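HAD-superfamily hydrolase, subfamily IA, variant 1 (PDB 3KZX) probably hydrolyses 2-phosphoglycolate to glycolate and phosphate, as a phosphatase of the haloacid dehalogenase-like superfamily. Local coordinates at residues A[121-126]-A[170-175]; A[28-33]-A[113-118]; A[47-52]-A[59-64]; A[53-58]-A[86-91]; A[180-185]-A[190-195]. One frame throughout, in Å; residues are numbered along the deposited sequence. Where two conformers were deposited one is given.

Contact 1 (A[121-126]-A[170-175]); sequences TMAIVS and TNINIE
The methyl of T121 and the branched side chain of I172 form the centre of this apolar contact, lying alongside each other and pointing opposite ways. T121 CG2 lies 3.8 Å from I172 CB and 4.0 Å from I172 CD1, so one methyl meets both the branch point and the tip. Two residues on, A123 CB stands 4.4 Å from I172 CG2. No hydrogen bond joins the two segments. T121 presents the methyl because CG2 is anti to the backbone N, whereas OG1 is anti to the carbonyl carbon. I172 carries CG1 in the crowded position between its own N and carbonyl carbon (chi1 73°), with CG2 on the side of the backbone N. Just beyond it, N173 takes a positive phi of 58° in a Schellman motif, and one of the bonds back into the last turn runs from N173 N to T170 O at 3.2 Å. T121 and A123 point to the same side of the strand, M122 to the other, where it packs on F30. The end of helix 163-172 therefore lies on one face of the parallel sheet of the Rossmann-like alpha/beta core, with I172 also touching A27 of strand 27-30 and S148 of strand 148-152.

Contact 2 (A[28-33]-A[113-118]); sequences VIFDWY and DTLKEN
L115 reaches from helix 108-117 to V28 and F30, alternate residues of strand 27-30. Its CB points at the strand and CG carries the fork forward. With CG anti to the carbonyl carbon (chi1 -66°) and CD1 trans to CA (chi2 168°), CD1 becomes the leading methyl. It lies 3.8 Å from F30 CZ, near the ring plane, which makes this an approach to the edge of the phenyl group and not to its face. The same methyl is 4.0 Å from V28 CG2. The second branch is narrower in its contacts: L115 CD2 meets V28 CG2, also at 4.0 Å. All three residues are buried, and no hydrogen bond crosses between the segments. The helix end is closed by N118, whose N (3.1 Å) and ND2 (2.9 Å) both donate to T114 O, arriving from opposite faces of its plane. Strand 27-30 leads to D31, at the position of the nucleophilic aspartate in HAD enzymes, and helix 108-117 packs here on their Rossmann-like core. Around the contact, M122 of strand 121-126 touches L115, and I183 of strand 180-184 touches V28 and F30. Helix 218-229 adds I225 against L115 and F218 against F30.

Contact 3 (A[47-52]-A[59-64]); sequences TFYQVL and NIDLDS
An Asx turn at D61-D63, in the link between helices 45-54 and 70-78, receives the phenol of Y49; both belong to the helical region that follows the first strand, consistent with the cap of this subfamily. Within the turn, D61 OD2 accepts from D63 N at 2.8 Å. With CG anti to its carbonyl carbon (chi1 -77°), the Y49 side chain sends its ring off the helix toward residues 61-63. There the oxygen both gives and takes: Y49 OH donates to D63 OD1 at 2.8 Å and accepts from L62 N at 3.0 Å, with an N-H...O angle of 150°. D63 OD1 lies in the ring plane at its edge, and ring and carboxylate stand almost perpendicular. The hydroxyl meets D63 OD1 from above the carboxylate plane, 76° out of it, so this bond is short but not ideally directed. Another edge contact puts Y49 CE1 3.3 Å from I60 O, while L62 CG lies 4.0 Å from the same Y49 CE1. Nearly one turn further along the helix, L52 CD1 packs against I60 CG2 at 4.0 Å, the isoleucine lying crosswise to the leucine. Two bonds of opposite sense thus restrain the rotation of the phenolic O-H, and if D63 is ionised its negative charge may polarise the hydroxyl somewhat and favour it as an acceptor for L62 N.

Contact 4 (A[53-58]-A[86-91]); sequences DQMGYK and TILYEN
L88 O accepts from a water at 2.7 Å, and the same water lies 3.4 Å from Q54 NE2, which donates to it weakly. This is a loose water bridge; no direct hydrogen bond joins the two segments. The rest is side-chain packing. L88 turns CD1 only 50° from CA about CB-CG, which leaves CD2 trans to CA as the far-reaching branch. That methyl makes the apolar contact, 3.7 Å from M55 CG. It also lies 3.5 Å from Q54 NE2, a van der Waals contact of a polar group with a methyl. Q54 itself is extended beyond CG and passes L88 heading the other way, so its amide nitrogen comes alongside the leucine fork, 3.7 Å from L88 CG. M55 meets the leucine at an oblique angle with CG foremost, and its chain then bends at SD. After M55 the helix ends in a Schellman motif: G56 has a phi of 94°, and G56 N bonds to D53 O at 2.8 Å. Helices 45-54 and 82-95 belong to the helical region inserted after the first strand, consistent with the cap of subfamily I HAD proteins. L88 also rests on V51, and M55 touches E84 and A85, so the C-terminal end of helix 45-54 packs along the first half of helix 82-95.

Contact 5 (A[180-185]-A[190-195]); sequences VFFIGD and IQSAIE
F182 sets CG anti to its backbone N (chi1 -173°), and its ring turns so that CD1 is trans to CA (chi2 179°); together these bring CD1 over A193 CB, beside the F182 CB that the backbone already puts there. The second torsion lays the ring plane along the CA-CB bond, far from the usual perpendicular setting, with CD2 eclipsing CA. The pair joins strand 180-184 to helix 187-195, the first two elements of a beta-alpha-beta crossover that continues into strand 199-203. F182 CB and F182 CD1 each lie 3.8 Å from A193 CB, so the small methyl fits where the ring begins, at an oblique approach to it. The backbones are close, the CA atoms of F182 and A193 being 6.1 Å apart. No hydrogen bond passes between the two segments; F182 and A193 meet by apolar packing. F182 is tied by backbone bonds to L199 and I201, and its side chain also touches I29 of strand 27-30 and V165 of helix 163-172. A193 in turn packs on P200, so the helix reaches the third element as well. Further along the same edge of the ring, S192 OG stands near the ring plane, 4.3 Å from F182 CE1, and this buried hydroxyl oxygen is hydrogen-bonded to S161 O.

Overall arrangement
Contacts 1, 2 and 5 share one parallel sheet. Strand 27-30 of contact 2 is flanked by strands 121-126 and 180-184, with backbone hydrogen bonds such as A123 O to F30 N (2.9 Å) and I29 N to F181 O (2.7 Å); their centres lie 11 to 14 Å apart. Contacts 3 and 4 share helix 45-54, centres about 10 Å apart, and lie about 27 to 38 Å from the core contacts, centre to centre. D31, S126, D185 and K159, salt-bridged to D31 and hydrogen-bonded to V125 O, fall where HAD phosphatases carry motif residues, although the second aspartate of the usual first motif is here Y33; the active site is therefore probably at this end of the sheet. Contact 4 approaches it, E90 OE2 lying 3.7 Å from Y33 O.

Contact 1 (A[121-126]-A[170-175])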
# COMPACT_ATOMS: atom_id res chain seq x y z
N THR A 121 -3.02 5.14 16.89
CA THR A 121 -3.31 6.03 15.78
C THR A 121 -2.71 5.48 14.50
O THR A 121 -1.60 4.92 14.54
CB THR A 121 -2.72 7.44 16.03
OG1 THR A 121 -3.18 7.88 17.31
CG2 THR A 121 -3.21 8.43 14.94
N MET A 122 -3.44 5.65 13.40
CA MET A 122 -3.02 5.15 12.10
C MET A 122 -3.04 6.22 11.05
O MET A 122 -3.84 7.19 11.10
CB MET A 122 -3.92 4.00 11.62
CG MET A 122 -3.90 2.78 12.54
SD MET A 122 -5.13 1.54 12.04
CE MET A 122 -6.44 2.13 13.09
N ALA A 123 -2.20 6.00 10.05
CA ALA A 123 -2.17 6.85 8.88
C ALA A 123 -1.88 6.06 7.64
O ALA A 123 -1.42 4.91 7.73
CB ALA A 123 -1.15 7.96 9.06
N ILE A 124 -2.19 6.66 6.48
CA ILE A 124 -1.76 6.12 5.17
C ILE A 124 -0.78 7.09 4.54
O ILE A 124 -0.99 8.32 4.54
CB ILE A 124 -2.95 5.85 4.24
CG1 ILE A 124 -3.70 4.58 4.70
CG2 ILE A 124 -2.56 5.70 2.72
CD1 ILE A 124 -5.10 4.54 4.20
N VAL A 125 0.30 6.53 4.02
CA VAL A 125 1.25 7.27 3.18
C VAL A 125 1.50 6.50 1.87
O VAL A 125 2.07 5.41 1.90
CB VAL A 125 2.55 7.56 3.92
CG1 VAL A 125 3.57 8.30 3.01
CG2 VAL A 125 2.26 8.39 5.16
N SER A 126 1.08 7.10 0.75
CA SER A 126 1.01 6.50 -0.55
C SER A 126 1.48 7.49 -1.62
O SER A 126 1.30 8.71 -1.45
CB SER A 126 -0.44 6.10 -0.85
OG SER A 126 -0.58 5.60 -2.17
N THR A 170 3.18 14.80 11.51
CA THR A 170 2.78 16.15 11.91
C THR A 170 1.25 16.22 12.09
O THR A 170 0.76 16.76 13.11
CB THR A 170 3.31 17.19 10.92
OG1 THR A 170 4.72 17.17 10.96
CG2 THR A 170 2.82 18.63 11.25
N ASN A 171 0.50 15.65 11.14
CA ASN A 171 -0.97 15.78 11.15
C ASN A 171 -1.63 14.91 12.20
O ASN A 171 -2.70 15.28 12.67
CB ASN A 171 -1.58 15.43 9.80
CG ASN A 171 -1.13 16.37 8.67
OD1 ASN A 171 -1.27 16.03 7.48
ND2 ASN A 171 -0.59 17.52 9.02
N ILE A 172 -1.02 13.79 12.59
CA ILE A 172 -1.55 12.96 13.70
C ILE A 172 -0.94 13.32 15.07
O ILE A 172 -1.26 12.69 16.08
CB ILE A 172 -1.41 11.46 13.42
CG1 ILE A 172 0.03 10.95 13.53
CG2 ILE A 172 -2.04 11.10 12.02
CD1 ILE A 172 0.15 9.49 13.15
N ASN A 173 -0.04 14.32 15.09
CA ASN A 173 0.62 14.78 16.31
C ASN A 173 1.41 13.70 17.08
O ASN A 173 1.28 13.56 18.29
CB ASN A 173 -0.45 15.41 17.23
CG ASN A 173 0.12 16.39 18.26
OD1 ASN A 173 -0.47 16.57 19.37
ND2 ASN A 173 1.22 17.07 17.91
N ILE A 174 2.23 12.93 16.36
CA ILE A 174 3.08 11.91 16.95
C ILE A 174 4.52 12.16 16.46
O ILE A 174 4.74 12.40 15.27
CB ILE A 174 2.61 10.47 16.50
CG1 ILE A 174 1.19 10.14 17.06
CG2 ILE A 174 3.65 9.38 16.90
CD1 ILE A 174 1.10 10.04 18.56
N GLU A 175 5.50 12.13 17.37
CA GLU A 175 6.90 12.40 17.01
C GLU A 175 7.43 11.19 16.23
O GLU A 175 7.06 10.06 16.54
CB GLU A 175 7.76 12.62 18.29

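Contact 2 (A[28-33]-A[113-118])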
# COMPACT_ATOMS: atom_id res chain seq x y z
N VAL A 28 0.85 3.59 13.62
CA VAL A 28 1.11 2.62 12.54
C VAL A 28 0.73 3.30 11.23
O VAL A 28 -0.40 3.71 11.03
CB VAL A 28 0.33 1.31 12.70
CG1 VAL A 28 0.63 0.32 11.50
CG2 VAL A 28 0.68 0.65 14.05
N ILE A 29 1.70 3.39 10.33
CA ILE A 29 1.49 3.96 9.00
C ILE A 29 1.42 2.80 8.00
O ILE A 29 2.22 1.88 8.08
CB ILE A 29 2.62 4.95 8.62
CG1 ILE A 29 2.74 6.07 9.67
CG2 ILE A 29 2.34 5.59 7.24
CD1 ILE A 29 3.89 7.02 9.41
N PHE A 30 0.48 2.89 7.05
CA PHE A 30 0.30 1.87 6.02
C PHE A 30 0.47 2.45 4.64
O PHE A 30 0.03 3.56 4.39
CB PHE A 30 -1.12 1.29 6.05
CG PHE A 30 -1.43 0.47 7.28
CD1 PHE A 30 -1.21 -0.91 7.27
CD2 PHE A 30 -1.94 1.05 8.43
CE1 PHE A 30 -1.50 -1.68 8.37
CE2 PHE A 30 -2.22 0.27 9.55
CZ PHE A 30 -2.01 -1.08 9.51
N ASP A 31 1.07 1.70 3.74
CA ASP A 31 0.93 2.01 2.33
C ASP A 31 -0.39 1.43 1.86
O ASP A 31 -0.98 0.57 2.54
CB ASP A 31 2.09 1.40 1.57
CG ASP A 31 2.31 2.05 0.18
OD1 ASP A 31 1.53 2.92 -0.24
OD2 ASP A 31 3.31 1.68 -0.46
N TRP A 32 -0.86 1.89 0.69
CA TRP A 32 -2.14 1.50 0.16
C TRP A 32 -1.96 0.33 -0.85
O TRP A 32 -2.15 -0.84 -0.52
CB TRP A 32 -2.84 2.75 -0.43
CG TRP A 32 -4.19 2.56 -0.94
CD1 TRP A 32 -4.58 2.64 -2.25
CD2 TRP A 32 -5.36 2.21 -0.19
NE1 TRP A 32 -5.92 2.38 -2.35
CE2 TRP A 32 -6.43 2.12 -1.10
CE3 TRP A 32 -5.61 1.97 1.16
CZ2 TRP A 32 -7.73 1.81 -0.71
CZ3 TRP A 32 -6.91 1.65 1.55
CH2 TRP A 32 -7.95 1.57 0.62
N TYR A 33 -1.50 0.64 -2.05
CA TYR A 33 -1.40 -0.37 -3.09
C TYR A 33 -0.32 -1.41 -2.73
O TYR A 33 0.79 -1.04 -2.39
CB TYR A 33 -1.04 0.25 -4.44
CG TYR A 33 -2.17 0.97 -5.16
CD1 TYR A 33 -3.49 0.49 -5.14
CD2 TYR A 33 -1.91 2.08 -5.91
CE1 TYR A 33 -4.49 1.15 -5.80
CE2 TYR A 33 -2.91 2.75 -6.62
CZ TYR A 33 -4.19 2.30 -6.55
OH TYR A 33 -5.16 2.96 -7.28
N ASP A 113 -8.89 -2.79 12.69
CA ASP A 113 -9.87 -2.74 13.75
C ASP A 113 -9.24 -3.01 15.12
O ASP A 113 -9.59 -2.37 16.09
CB ASP A 113 -11.04 -3.68 13.46
CG ASP A 113 -12.32 -3.19 14.09
OD1 ASP A 113 -12.84 -2.11 13.68
OD2 ASP A 113 -12.75 -3.84 15.04
N THR A 114 -8.29 -3.92 15.17
CA THR A 114 -7.52 -4.16 16.39
C THR A 114 -6.75 -2.91 16.82
O THR A 114 -6.76 -2.53 17.98
CB THR A 114 -6.56 -5.35 16.18
OG1 THR A 114 -7.34 -6.54 16.17
CG2 THR A 114 -5.59 -5.49 17.32
N LEU A 115 -6.10 -2.25 15.87
CA LEU A 115 -5.37 -1.03 16.21
C LEU A 115 -6.32 0.06 16.73
O LEU A 115 -6.03 0.72 17.73
CB LEU A 115 -4.55 -0.55 15.02
CG LEU A 115 -3.40 -1.49 14.62
CD1 LEU A 115 -2.79 -1.11 13.25
CD2 LEU A 115 -2.28 -1.47 15.75
N LYS A 116 -7.46 0.21 16.09
CA LYS A 116 -8.43 1.23 16.48
C LYS A 116 -8.95 0.93 17.88
O LYS A 116 -9.04 1.82 18.75
CB LYS A 116 -9.60 1.27 15.49
N GLU A 117 -9.32 -0.33 18.11
CA GLU A 117 -9.84 -0.71 19.44
C GLU A 117 -8.83 -0.50 20.58
O GLU A 117 -9.20 -0.29 21.73
CB GLU A 117 -10.29 -2.16 19.43
CG GLU A 117 -11.50 -2.39 18.58
CD GLU A 117 -12.32 -3.48 19.14
OE1 GLU A 117 -13.18 -3.16 19.98
OE2 GLU A 117 -12.03 -4.64 18.79
N ASN A 118 -7.54 -0.59 20.25
CA ASN A 118 -6.48 -0.40 21.20
C ASN A 118 -6.01 1.06 21.26
O ASN A 118 -5.05 1.41 21.98
CB ASN A 118 -5.30 -1.32 20.82
CG ASN A 118 -5.48 -2.74 21.33
OD1 ASN A 118 -5.27 -3.00 22.51
ND2 ASN A 118 -5.83 -3.69 20.43

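Contact 3 (A[47-52]-A[59-64])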
# COMPACT_ATOMS: atom_id res chain seq x y z
N THR A 47 -6.69 -0.76 -17.84
CA THR A 47 -5.39 -0.37 -17.31
C THR A 47 -4.28 -1.29 -17.78
O THR A 47 -3.23 -0.81 -18.18
CB THR A 47 -5.38 -0.34 -15.78
OG1 THR A 47 -6.42 0.53 -15.33
CG2 THR A 47 -4.03 0.20 -15.29
N PHE A 48 -4.51 -2.60 -17.76
CA PHE A 48 -3.45 -3.50 -18.20
C PHE A 48 -3.24 -3.50 -19.72
O PHE A 48 -2.13 -3.71 -20.18
CB PHE A 48 -3.58 -4.91 -17.61
CG PHE A 48 -2.31 -5.40 -16.98
CD1 PHE A 48 -1.28 -5.88 -17.75
CD2 PHE A 48 -2.14 -5.36 -15.61
CE1 PHE A 48 -0.11 -6.30 -17.17
CE2 PHE A 48 -0.97 -5.77 -15.03
CZ PHE A 48 0.05 -6.23 -15.81
N TYR A 49 -4.30 -3.24 -20.49
CA TYR A 49 -4.16 -3.03 -21.93
C TYR A 49 -3.19 -1.88 -22.20
O TYR A 49 -2.30 -2.02 -23.04
CB TYR A 49 -5.51 -2.74 -22.60
CG TYR A 49 -6.39 -3.96 -22.83
CD1 TYR A 49 -5.88 -5.11 -23.40
CD2 TYR A 49 -7.73 -3.94 -22.49
CE1 TYR A 49 -6.69 -6.22 -23.62
CE2 TYR A 49 -8.56 -5.05 -22.70
CZ TYR A 49 -8.03 -6.19 -23.26
OH TYR A 49 -8.85 -7.29 -23.49
N GLN A 50 -3.34 -0.77 -21.48
CA GLN A 50 -2.42 0.38 -21.64
C GLN A 50 -0.99 -0.01 -21.32
O GLN A 50 -0.07 0.36 -22.02
CB GLN A 50 -2.83 1.54 -20.72
CG GLN A 50 -4.10 2.28 -21.16
CD GLN A 50 -4.75 3.09 -20.03
OE1 GLN A 50 -4.38 2.98 -18.85
NE2 GLN A 50 -5.74 3.92 -20.40
N VAL A 51 -0.79 -0.80 -20.26
CA VAL A 51 0.54 -1.27 -19.91
C VAL A 51 1.15 -2.13 -21.02
O VAL A 51 2.29 -1.92 -21.43
CB VAL A 51 0.53 -2.04 -18.56
CG1 VAL A 51 1.87 -2.68 -18.28
CG2 VAL A 51 0.12 -1.09 -17.40
N LEU A 52 0.36 -3.07 -21.53
CA LEU A 52 0.82 -3.99 -22.56
C LEU A 52 1.09 -3.22 -23.83
O LEU A 52 2.10 -3.45 -24.49
CB LEU A 52 -0.20 -5.11 -22.83
CG LEU A 52 -0.34 -6.13 -21.69
CD1 LEU A 52 -1.59 -6.96 -21.86
CD2 LEU A 52 0.92 -7.01 -21.59
N ASN A 59 -1.53 -8.58 -30.15
CA ASN A 59 -2.89 -8.10 -30.09
C ASN A 59 -3.45 -8.99 -28.98
O ASN A 59 -3.91 -10.09 -29.24
CB ASN A 59 -3.59 -8.40 -31.43
N ILE A 60 -3.30 -8.54 -27.74
CA ILE A 60 -3.65 -9.36 -26.57
C ILE A 60 -5.13 -9.19 -26.26
O ILE A 60 -5.60 -8.08 -26.06
CB ILE A 60 -2.82 -8.96 -25.32
CG1 ILE A 60 -1.32 -8.95 -25.65
CG2 ILE A 60 -3.09 -9.90 -24.17
CD1 ILE A 60 -0.78 -10.24 -26.24
N ASP A 61 -5.86 -10.29 -26.20
CA ASP A 61 -7.27 -10.25 -25.84
C ASP A 61 -7.40 -10.88 -24.47
O ASP A 61 -7.18 -12.08 -24.31
CB ASP A 61 -8.11 -10.99 -26.88
CG ASP A 61 -9.61 -10.87 -26.64
OD1 ASP A 61 -10.38 -11.37 -27.49
OD2 ASP A 61 -10.03 -10.29 -25.64
N LEU A 62 -7.74 -10.06 -23.49
CA LEU A 62 -7.98 -10.49 -22.12
C LEU A 62 -9.48 -10.52 -21.84
O LEU A 62 -9.88 -10.86 -20.73
CB LEU A 62 -7.34 -9.49 -21.14
CG LEU A 62 -5.83 -9.29 -21.26
CD1 LEU A 62 -5.36 -8.23 -20.29
CD2 LEU A 62 -5.09 -10.62 -21.05
N ASP A 63 -10.30 -10.12 -22.81
CA ASP A 63 -11.72 -9.90 -22.54
C ASP A 63 -12.45 -11.19 -22.19
O ASP A 63 -13.41 -11.16 -21.44
CB ASP A 63 -12.43 -9.24 -23.72
CG ASP A 63 -12.10 -7.76 -23.86
OD1 ASP A 63 -11.57 -7.15 -22.93
OD2 ASP A 63 -12.40 -7.21 -24.93
N SER A 64 -12.02 -12.33 -22.74
CA SER A 64 -12.65 -13.62 -22.46
C SER A 64 -11.99 -14.36 -21.30
O SER A 64 -12.43 -15.42 -20.90
CB SER A 64 -12.67 -14.47 -23.73
OG SER A 64 -11.36 -14.68 -24.27

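Contact 4 (A[53-58]-A[86-91])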
# COMPACT_ATOMS: atom_id res chain seq x y z
N ASP A 53 0.18 -2.29 -24.15
CA ASP A 53 0.39 -1.28 -25.22
C ASP A 53 1.74 -0.55 -25.12
O ASP A 53 2.53 -0.58 -26.09
CB ASP A 53 -0.73 -0.23 -25.18
CG ASP A 53 -1.70 -0.40 -26.30
OD1 ASP A 53 -1.61 0.41 -27.27
OD2 ASP A 53 -2.52 -1.35 -26.22
N GLN A 54 1.98 0.11 -23.98
CA GLN A 54 3.26 0.80 -23.70
C GLN A 54 4.44 -0.15 -23.92
O GLN A 54 5.48 0.24 -24.46
CB GLN A 54 3.37 1.32 -22.25
CG GLN A 54 2.34 2.36 -21.76
CD GLN A 54 2.30 2.47 -20.22
OE1 GLN A 54 1.25 2.31 -19.58
NE2 GLN A 54 3.47 2.72 -19.62
N MET A 55 4.25 -1.42 -23.54
CA MET A 55 5.30 -2.43 -23.62
C MET A 55 5.43 -3.00 -25.03
O MET A 55 6.26 -3.88 -25.26
CB MET A 55 5.03 -3.55 -22.60
CG MET A 55 5.08 -3.09 -21.14
SD MET A 55 4.89 -4.34 -19.83
CE MET A 55 6.44 -5.27 -19.93
N GLY A 56 4.60 -2.51 -25.95
CA GLY A 56 4.69 -2.90 -27.37
C GLY A 56 3.78 -4.04 -27.76
O GLY A 56 3.62 -4.31 -28.93
N TYR A 57 3.18 -4.74 -26.79
CA TYR A 57 2.40 -5.91 -27.15
C TYR A 57 1.18 -5.50 -27.99
O TYR A 57 0.59 -4.43 -27.80
CB TYR A 57 1.96 -6.72 -25.93
CG TYR A 57 3.07 -7.42 -25.16
CD1 TYR A 57 3.34 -8.78 -25.34
CD2 TYR A 57 3.85 -6.73 -24.25
CE1 TYR A 57 4.35 -9.42 -24.62
CE2 TYR A 57 4.85 -7.35 -23.53
CZ TYR A 57 5.10 -8.68 -23.71
OH TYR A 57 6.11 -9.26 -22.98
N LYS A 58 0.88 -6.33 -28.97
CA LYS A 58 -0.44 -6.44 -29.56
C LYS A 58 -0.45 -7.94 -29.73
O LYS A 58 0.55 -8.57 -29.37
CB LYS A 58 -0.54 -5.71 -30.90
N THR A 86 4.61 -5.03 -13.70
CA THR A 86 4.03 -4.64 -12.39
C THR A 86 4.42 -3.20 -11.97
O THR A 86 3.64 -2.50 -11.34
CB THR A 86 4.41 -5.62 -11.29
OG1 THR A 86 5.82 -5.55 -11.05
CG2 THR A 86 4.03 -7.02 -11.71
N ILE A 87 5.61 -2.78 -12.35
CA ILE A 87 6.05 -1.41 -12.16
C ILE A 87 5.18 -0.40 -12.94
O ILE A 87 4.74 0.60 -12.38
CB ILE A 87 7.54 -1.22 -12.56
CG1 ILE A 87 8.47 -1.95 -11.57
CG2 ILE A 87 7.90 0.29 -12.61
CD1 ILE A 87 9.80 -2.33 -12.09
N LEU A 88 5.00 -0.63 -14.23
CA LEU A 88 4.16 0.22 -15.06
C LEU A 88 2.74 0.26 -14.53
O LEU A 88 2.12 1.33 -14.47
CB LEU A 88 4.15 -0.24 -16.53
CG LEU A 88 5.21 0.38 -17.41
CD1 LEU A 88 6.61 0.30 -16.77
CD2 LEU A 88 5.20 -0.20 -18.83
N TYR A 89 2.26 -0.92 -14.09
CA TYR A 89 0.91 -1.07 -13.61
C TYR A 89 0.69 -0.24 -12.34
O TYR A 89 -0.30 0.50 -12.28
CB TYR A 89 0.63 -2.56 -13.35
CG TYR A 89 -0.73 -2.90 -12.80
CD1 TYR A 89 -1.89 -2.60 -13.51
CD2 TYR A 89 -0.87 -3.56 -11.61
CE1 TYR A 89 -3.15 -2.95 -13.03
CE2 TYR A 89 -2.11 -3.92 -11.13
CZ TYR A 89 -3.25 -3.60 -11.83
OH TYR A 89 -4.48 -3.96 -11.35
N GLU A 90 1.54 -0.39 -11.33
CA GLU A 90 1.42 0.46 -10.13
C GLU A 90 1.53 1.94 -10.45
O GLU A 90 0.81 2.77 -9.85
CB GLU A 90 2.49 0.15 -9.09
CG GLU A 90 2.16 0.74 -7.69
CD GLU A 90 2.91 0.05 -6.55
OE1 GLU A 90 3.87 -0.69 -6.83
OE2 GLU A 90 2.53 0.25 -5.37
N ASN A 91 2.48 2.30 -11.32
CA ASN A 91 2.64 3.70 -11.75
C ASN A 91 1.33 4.28 -12.32
O ASN A 91 0.95 5.40 -12.00
CB ASN A 91 3.76 3.86 -12.78
CG ASN A 91 5.17 3.73 -12.18
OD1 ASN A 91 6.15 3.68 -12.93
ND2 ASN A 91 5.28 3.66 -10.86
O HOH W 1 2.59 3.20 -16.37

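Contact 5 (A[180-185]-A[190-195])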
# COMPACT_ATOMS: atom_id res chain seq x y z
N VAL A 180 7.13 4.32 15.78
CA VAL A 180 6.26 4.50 14.64
C VAL A 180 6.58 3.38 13.64
O VAL A 180 7.69 3.29 13.13
CB VAL A 180 6.45 5.87 13.99
CG1 VAL A 180 5.56 6.00 12.75
CG2 VAL A 180 6.12 7.01 15.02
N PHE A 181 5.62 2.50 13.39
CA PHE A 181 5.80 1.40 12.42
C PHE A 181 5.26 1.82 11.06
O PHE A 181 4.10 2.23 10.96
CB PHE A 181 5.02 0.13 12.84
CG PHE A 181 5.45 -0.49 14.16
CD1 PHE A 181 6.54 -0.02 14.89
CD2 PHE A 181 4.80 -1.64 14.62
CE1 PHE A 181 6.92 -0.62 16.10
CE2 PHE A 181 5.17 -2.26 15.82
CZ PHE A 181 6.23 -1.75 16.56
N PHE A 182 6.09 1.73 10.02
CA PHE A 182 5.63 1.96 8.66
C PHE A 182 5.58 0.63 7.94
O PHE A 182 6.62 0.10 7.53
CB PHE A 182 6.52 2.97 7.91
CG PHE A 182 5.98 3.40 6.52
CD1 PHE A 182 6.68 4.31 5.76
CD2 PHE A 182 4.82 2.87 5.99
CE1 PHE A 182 6.25 4.69 4.50
CE2 PHE A 182 4.37 3.28 4.70
CZ PHE A 182 5.10 4.21 3.99
N ILE A 183 4.36 0.09 7.81
CA ILE A 183 4.09 -1.16 7.09
C ILE A 183 3.92 -0.88 5.61
O ILE A 183 3.06 -0.16 5.19
CB ILE A 183 2.87 -1.93 7.63
CG1 ILE A 183 3.04 -2.24 9.12
CG2 ILE A 183 2.71 -3.27 6.83
CD1 ILE A 183 1.71 -2.60 9.85
N GLY A 184 4.85 -1.44 4.84
CA GLY A 184 4.92 -1.21 3.42
C GLY A 184 5.60 -2.34 2.70
O GLY A 184 6.43 -3.10 3.26
N ASP A 185 5.28 -2.47 1.43
CA ASP A 185 5.78 -3.57 0.61
C ASP A 185 7.05 -3.23 -0.16
O ASP A 185 7.81 -4.14 -0.51
CB ASP A 185 4.74 -4.03 -0.40
CG ASP A 185 4.42 -2.97 -1.41
OD1 ASP A 185 3.80 -1.98 -1.00
OD2 ASP A 185 4.83 -3.10 -2.57
N ILE A 190 10.35 1.42 2.68
CA ILE A 190 11.39 1.14 3.66
C ILE A 190 12.34 2.30 3.78
O ILE A 190 12.65 2.74 4.88
CB ILE A 190 12.14 -0.17 3.29
CG1 ILE A 190 11.21 -1.37 3.44
CG2 ILE A 190 13.40 -0.35 4.13
CD1 ILE A 190 11.75 -2.61 2.81
N GLN A 191 12.80 2.83 2.65
CA GLN A 191 13.74 3.95 2.66
C GLN A 191 13.09 5.22 3.27
O GLN A 191 13.71 5.93 4.07
CB GLN A 191 14.20 4.17 1.21
CG GLN A 191 15.06 5.38 0.96
CD GLN A 191 16.51 5.17 1.29
OE1 GLN A 191 17.26 6.13 1.42
NE2 GLN A 191 16.92 3.91 1.41
N SER A 192 11.85 5.51 2.91
CA SER A 192 11.14 6.67 3.45
C SER A 192 11.06 6.55 4.98
O SER A 192 11.34 7.51 5.73
CB SER A 192 9.76 6.75 2.79
OG SER A 192 8.98 7.82 3.25
N ALA A 193 10.71 5.35 5.44
CA ALA A 193 10.60 5.11 6.89
C ALA A 193 11.92 5.39 7.60
O ALA A 193 11.95 6.13 8.59
CB ALA A 193 10.20 3.67 7.13
N ILE A 194 13.00 4.80 7.08
CA ILE A 194 14.35 4.96 7.65
C ILE A 194 14.80 6.41 7.64
O ILE A 194 15.26 6.92 8.68
CB ILE A 194 15.37 4.07 6.93
CG1 ILE A 194 15.08 2.59 7.17
CG2 ILE A 194 16.83 4.35 7.37
CD1 ILE A 194 16.02 1.67 6.38
N GLU A 195 14.60 7.12 6.51
CA GLU A 195 14.99 8.53 6.36
C GLU A 195 14.17 9.41 7.32
O GLU A 195 14.62 10.47 7.76
CB GLU A 195 14.82 9.02 4.90
CG GLU A 195 15.90 8.49 3.85
CD GLU A 195 15.91 9.25 2.50
OE1 GLU A 195 15.91 8.60 1.40
OE2 GLU A 195 15.93 10.50 2.52